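Carbohydrate binding family 6 (Clostridium thermocellum, PDB 5A8C) hydrolyses terminal alpha-L-arabinofuranosyl linkages as a family 43 glycoside hydrolase, probably trimming arabinose side groups from plant cell-wall polysaccharides. Local coordinates at residues Ser105-Asn110 with Asn192-Thr197; Gln172-Phe177 with Ile185-Leu190. All coordinates share one frame; numbering follows the deposited sequence.

Contact 1. Residues Ser105-Asn110 with Asn192-Thr197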
# COMPACT_ATOMS: atom_id res chain seq x y z
N SER A 105 4.76 1.76 -1.56
CA SER A 105 4.24 1.38 -2.87
C SER A 105 5.43 0.98 -3.72
O SER A 105 6.41 1.70 -3.77
CB SER A 105 3.52 2.55 -3.50
OG SER A 105 3.02 2.26 -4.79
N ILE A 106 5.37 -0.20 -4.35
CA ILE A 106 6.50 -0.73 -5.13
C ILE A 106 6.11 -0.79 -6.61
O ILE A 106 5.01 -1.27 -6.96
CB ILE A 106 6.90 -2.13 -4.60
CG1 ILE A 106 8.14 -2.67 -5.32
CG2 ILE A 106 5.75 -3.12 -4.60
CD1 ILE A 106 9.41 -1.95 -5.06
N VAL A 107 7.06 -0.42 -7.45
CA VAL A 107 6.91 -0.51 -8.92
C VAL A 107 8.24 -1.01 -9.47
O VAL A 107 9.31 -0.53 -9.09
CB VAL A 107 6.55 0.85 -9.55
CG1 VAL A 107 6.42 0.72 -11.04
CG2 VAL A 107 5.27 1.38 -8.96
N TYR A 108 8.15 -1.95 -10.44
CA TYR A 108 9.30 -2.39 -11.24
C TYR A 108 9.20 -1.73 -12.62
O TYR A 108 8.22 -1.94 -13.32
CB TYR A 108 9.29 -3.91 -11.33
CG TYR A 108 10.35 -4.52 -12.22
CD1 TYR A 108 11.70 -4.28 -12.02
CD2 TYR A 108 10.00 -5.38 -13.27
CE1 TYR A 108 12.69 -4.87 -12.81
CE2 TYR A 108 10.99 -5.95 -14.07
CZ TYR A 108 12.32 -5.69 -13.84
OH TYR A 108 13.25 -6.27 -14.67
N ARG A 109 10.17 -0.87 -12.92
CA ARG A 109 10.15 -0.15 -14.22
C ARG A 109 11.56 0.13 -14.60
O ARG A 109 12.41 0.38 -13.72
CB ARG A 109 9.36 1.17 -14.10
CG ARG A 109 9.03 1.77 -15.46
CD ARG A 109 8.27 3.05 -15.38
NE ARG A 109 7.80 3.42 -16.70
CZ ARG A 109 7.08 4.50 -16.98
NH1 ARG A 109 6.77 5.35 -16.06
NH2 ARG A 109 6.70 4.70 -18.24
N ASN A 110 11.88 0.15 -15.89
CA ASN A 110 13.25 0.53 -16.29
C ASN A 110 14.27 -0.42 -15.73
O ASN A 110 15.42 -0.02 -15.57
CB ASN A 110 13.63 1.99 -15.87
CG ASN A 110 12.56 3.03 -16.19
OD1 ASN A 110 11.99 2.97 -17.30
ND2 ASN A 110 12.28 3.98 -15.25
N ASN A 192 8.77 9.47 -16.61
CA ASN A 192 9.18 8.10 -16.92
C ASN A 192 10.36 7.66 -16.04
O ASN A 192 10.52 6.46 -15.83
CB ASN A 192 9.55 7.94 -18.38
CG ASN A 192 8.32 7.97 -19.31
OD1 ASN A 192 7.17 7.96 -18.86
ND2 ASN A 192 8.57 7.98 -20.59
N ASP A 193 11.16 8.60 -15.51
CA ASP A 193 12.24 8.25 -14.59
C ASP A 193 11.76 7.91 -13.21
O ASP A 193 12.58 7.48 -12.38
CB ASP A 193 13.31 9.34 -14.55
CG ASP A 193 12.87 10.70 -13.93
OD1 ASP A 193 11.84 10.78 -13.24
OD2 ASP A 193 13.68 11.67 -14.09
N MET A 194 10.47 8.07 -12.91
CA MET A 194 9.83 7.63 -11.70
C MET A 194 10.26 8.36 -10.44
O MET A 194 9.80 8.05 -9.33
CB MET A 194 9.94 6.13 -11.52
CG MET A 194 9.29 5.37 -12.65
SD MET A 194 7.49 5.63 -12.77
CE MET A 194 6.91 4.41 -11.59
N ILE A 195 11.06 9.44 -10.59
CA ILE A 195 11.62 10.20 -9.47
C ILE A 195 11.35 11.69 -9.63
O ILE A 195 12.00 12.50 -8.97
CB ILE A 195 13.13 9.90 -9.26
CG1 ILE A 195 13.95 10.31 -10.49
CG2 ILE A 195 13.33 8.45 -8.90
CD1 ILE A 195 15.43 10.34 -10.19
N SER A 196 10.34 12.03 -10.45
CA SER A 196 9.95 13.39 -10.73
C SER A 196 8.46 13.39 -10.97
O SER A 196 7.89 12.37 -11.36
CB SER A 196 10.70 13.87 -11.96
OG SER A 196 10.42 13.08 -13.11
N THR A 197 7.84 14.55 -10.76
CA THR A 197 6.46 14.76 -11.11
C THR A 197 6.35 15.55 -12.41
O THR A 197 7.28 16.24 -12.77
CB THR A 197 5.70 15.45 -9.97
OG1 THR A 197 6.30 16.70 -9.69
CG2 THR A 197 5.68 14.64 -8.68
O HOH W 1 5.57 8.05 -16.53
O HOH W 2 10.63 4.74 -18.73
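A guanidinium pointing at a thioether sulphur sets this contact apart: Arg109 NH1 gives a weak hydrogen bond to Met194 SD at 3.4 Å, with the sulphur lying at the edge of the guanidinium and in its plane. The arginine chain is extended from CG to NE and runs across the methionine at about a right angle, and its CD rests on Met194 CG at 3.7 Å. Met194 is bent at chi2 and chi3 (-64° and -85°), and the second bend places CE against Val107 CG1, 3.8 Å away. One side chain thus offers sulphur to the charged group and a methyl to Val107.

Asn192 reaches the same guanidinium from another direction. Its CA lies over one face, while its OD1 takes a weak bond from Arg109 NH2 at 3.4 Å; a water lies between Arg109 NH1, from which it accepts, and Asn192 OD1, 2.8 Å from the water. The firmer partner of NH2 is the backbone oxygen of Gly171. Next door, Asn110 ND2 makes the straightest bond between the segments, to Asn192 O at 3.1 Å (167° at the hydrogen), lying in the carbonyl plane; ND2 is also bonded to the hydroxyl of Tyr114. The turn carrying Met194 is held from within by Asp193 OD1, which accepts from Ile195 N in an Asx turn and from Ser196 OG, the two donors arriving from opposite faces of the carboxylate.

Strand 104-109 is an outer strand of its three-stranded sheet, paired with 112-118, and residues 192-197 lead from strand 185-190 to strand 197-198 in the neighbouring sheet. Val165 of strand 164-167 touches both Val107 and Met194, Val167 touches Val107 and Arg109, and Met194 O is bonded to the hydroxyl of Tyr116.

Contact 2. Residues Gln172-Phe177 with Ile185-Leu190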
# COMPACT_ATOMS: atom_id res chain seq x y z
N GLN A 172 2.24 6.21 -19.11
CA GLN A 172 2.14 7.27 -18.10
C GLN A 172 2.01 6.63 -16.71
O GLN A 172 1.08 5.87 -16.45
CB GLN A 172 0.92 8.17 -18.36
CG GLN A 172 0.84 9.35 -17.39
CD GLN A 172 2.02 10.24 -17.52
OE1 GLN A 172 2.16 10.92 -18.57
NE2 GLN A 172 2.89 10.29 -16.53
N ALA A 173 2.93 6.98 -15.83
CA ALA A 173 2.83 6.65 -14.41
C ALA A 173 2.05 7.72 -13.68
O ALA A 173 2.12 8.93 -13.98
CB ALA A 173 4.22 6.53 -13.80
N TYR A 174 1.33 7.27 -12.66
CA TYR A 174 0.50 8.08 -11.78
C TYR A 174 0.75 7.70 -10.36
O TYR A 174 0.87 6.51 -10.05
CB TYR A 174 -0.98 7.86 -12.06
CG TYR A 174 -1.45 8.22 -13.46
CD1 TYR A 174 -1.43 7.28 -14.48
CD2 TYR A 174 -1.94 9.49 -13.76
CE1 TYR A 174 -1.89 7.58 -15.74
CE2 TYR A 174 -2.40 9.79 -15.03
CZ TYR A 174 -2.38 8.83 -16.01
OH TYR A 174 -2.85 9.16 -17.27
N MET A 175 0.78 8.68 -9.46
CA MET A 175 0.78 8.46 -8.01
C MET A 175 -0.54 8.95 -7.44
O MET A 175 -0.81 10.16 -7.53
CB MET A 175 1.92 9.13 -7.32
CG MET A 175 1.89 8.92 -5.81
SD MET A 175 2.95 9.96 -4.80
CE MET A 175 4.42 9.14 -5.24
N TYR A 176 -1.28 8.06 -6.83
CA TYR A 176 -2.49 8.38 -6.06
C TYR A 176 -2.10 8.50 -4.60
O TYR A 176 -1.24 7.73 -4.14
CB TYR A 176 -3.55 7.26 -6.23
CG TYR A 176 -3.94 7.01 -7.67
CD1 TYR A 176 -3.13 6.31 -8.56
CD2 TYR A 176 -5.16 7.52 -8.19
CE1 TYR A 176 -3.48 6.11 -9.88
CE2 TYR A 176 -5.51 7.30 -9.51
CZ TYR A 176 -4.67 6.61 -10.37
OH TYR A 176 -4.97 6.36 -11.67
N PHE A 177 -2.67 9.44 -3.86
CA PHE A 177 -2.26 9.64 -2.47
C PHE A 177 -3.34 10.45 -1.75
O PHE A 177 -4.30 10.91 -2.38
CB PHE A 177 -0.87 10.32 -2.38
CG PHE A 177 -0.82 11.68 -3.04
CD1 PHE A 177 -0.60 11.80 -4.41
CD2 PHE A 177 -0.89 12.83 -2.29
CE1 PHE A 177 -0.50 13.06 -5.01
CE2 PHE A 177 -0.77 14.09 -2.86
CZ PHE A 177 -0.55 14.18 -4.22
N ILE A 185 -8.45 12.79 -1.91
CA ILE A 185 -7.59 12.00 -2.78
C ILE A 185 -6.97 12.94 -3.80
O ILE A 185 -7.61 13.87 -4.34
CB ILE A 185 -8.41 10.94 -3.56
CG1 ILE A 185 -9.27 10.09 -2.66
CG2 ILE A 185 -7.48 10.10 -4.42
CD1 ILE A 185 -10.38 9.36 -3.36
N ARG A 186 -5.69 12.72 -4.08
CA ARG A 186 -4.99 13.41 -5.14
C ARG A 186 -4.32 12.39 -6.04
O ARG A 186 -3.97 11.29 -5.61
CB ARG A 186 -3.94 14.36 -4.57
CG ARG A 186 -4.50 15.48 -3.71
CD ARG A 186 -5.30 16.51 -4.48
NE ARG A 186 -5.82 17.58 -3.63
CZ ARG A 186 -6.94 17.52 -2.92
NH1 ARG A 186 -7.70 16.45 -2.94
NH2 ARG A 186 -7.32 18.56 -2.20
N VAL A 187 -4.12 12.76 -7.30
CA VAL A 187 -3.34 11.96 -8.22
C VAL A 187 -2.46 12.90 -9.04
O VAL A 187 -2.91 13.95 -9.51
CB VAL A 187 -4.21 11.03 -9.09
CG1 VAL A 187 -5.29 11.79 -9.89
CG2 VAL A 187 -3.37 10.17 -10.00
N ILE A 188 -1.21 12.54 -9.21
CA ILE A 188 -0.26 13.33 -9.99
C ILE A 188 0.50 12.42 -10.94
O ILE A 188 0.81 11.27 -10.62
CB ILE A 188 0.69 14.12 -9.09
CG1 ILE A 188 1.46 15.22 -9.87
CG2 ILE A 188 1.65 13.21 -8.31
CD1 ILE A 188 2.12 16.24 -8.97
N LYS A 189 0.79 12.91 -12.14
CA LYS A 189 1.68 12.19 -13.04
C LYS A 189 3.11 12.19 -12.56
O LYS A 189 3.61 13.17 -12.03
CB LYS A 189 1.60 12.83 -14.44
CG LYS A 189 0.28 12.63 -15.07
CD LYS A 189 0.22 13.25 -16.48
CE LYS A 189 0.44 14.77 -16.58
NZ LYS A 189 -0.58 15.60 -15.87
N LEU A 190 3.78 11.04 -12.75
CA LEU A 190 5.22 10.93 -12.58
C LEU A 190 5.90 10.85 -13.92
O LEU A 190 5.37 10.28 -14.88
CB LEU A 190 5.60 9.70 -11.74
CG LEU A 190 4.94 9.57 -10.36
CD1 LEU A 190 5.50 8.37 -9.66
CD2 LEU A 190 5.07 10.83 -9.56
O HOH W 1 5.57 8.05 -16.53
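Val187 CG2 sits over the centre of the Tyr176 ring, 3.6 Å from its centroid and 12° off the normal, a CH-pi contact between cross-strand neighbours whose side chains lie side by side. The methyl gets there because CG2 is anti to the backbone N. On the other side of the sheet Arg186 CB lies over a face of the Phe177 ring, offset toward the rim and 3.4 Å from CZ, while Met175 O meets that ring at its edge. A chi1 of 60° sets Phe177 CG between its backbone N and carbonyl carbon. The Tyr174 ring has Gln172 CG over one face, and Lys189 runs alongside it, CG 3.9 Å from CE2.

The backbone is an antiparallel hairpin. Met175 exchanges two hydrogen bonds with Ile188, and Phe177 two with Arg186; the one from Met175 N to Ile188 O is 2.8 Å and nearly along the C=O axis. At the Ala173 end a single bond crosses, from Leu190 N to Ala173 O, which Gln172 NE2 also grips at 3.0 Å. The Gln172 chain bends at chi2 (62°), and NE2 also comes to 3.5 Å from Lys189 CB. A water accepts from Ala173 N and lies 2.8 Å from Leu190 O.

Both strands are interior to their sheet, which is one blade of the five-bladed propeller: 164-167 pairs with 173-178 on one side, and 197-198 and 200-204 pair with 185-190 on the other. Val165 covers Met175 and Leu190, Met202 and Met204 pack on Val187, and Tyr176 OH is bonded to Pro245 O.

In the fold
Contact 2 is buried and lies within one sheet, held by backbone bonds with aromatic and aliphatic packing on both faces. Contact 1 is partly buried and joins different sheets: its inner end is apolar, but toward the surface it turns to amides, a guanidinium and waters, where both arginine bonds to the other segment are weak. The two share a chain path, since strand 185-190 runs on into the loop of 192-197, and their centres are 11 Å apart. Ala173 CB is one meeting point, 3.5 Å from Met194 SD and 3.6 Å from Arg109 NH1. One water serves both, touching Arg109 and Asn192 in contact 1 and Ala173 and Leu190 in contact 2.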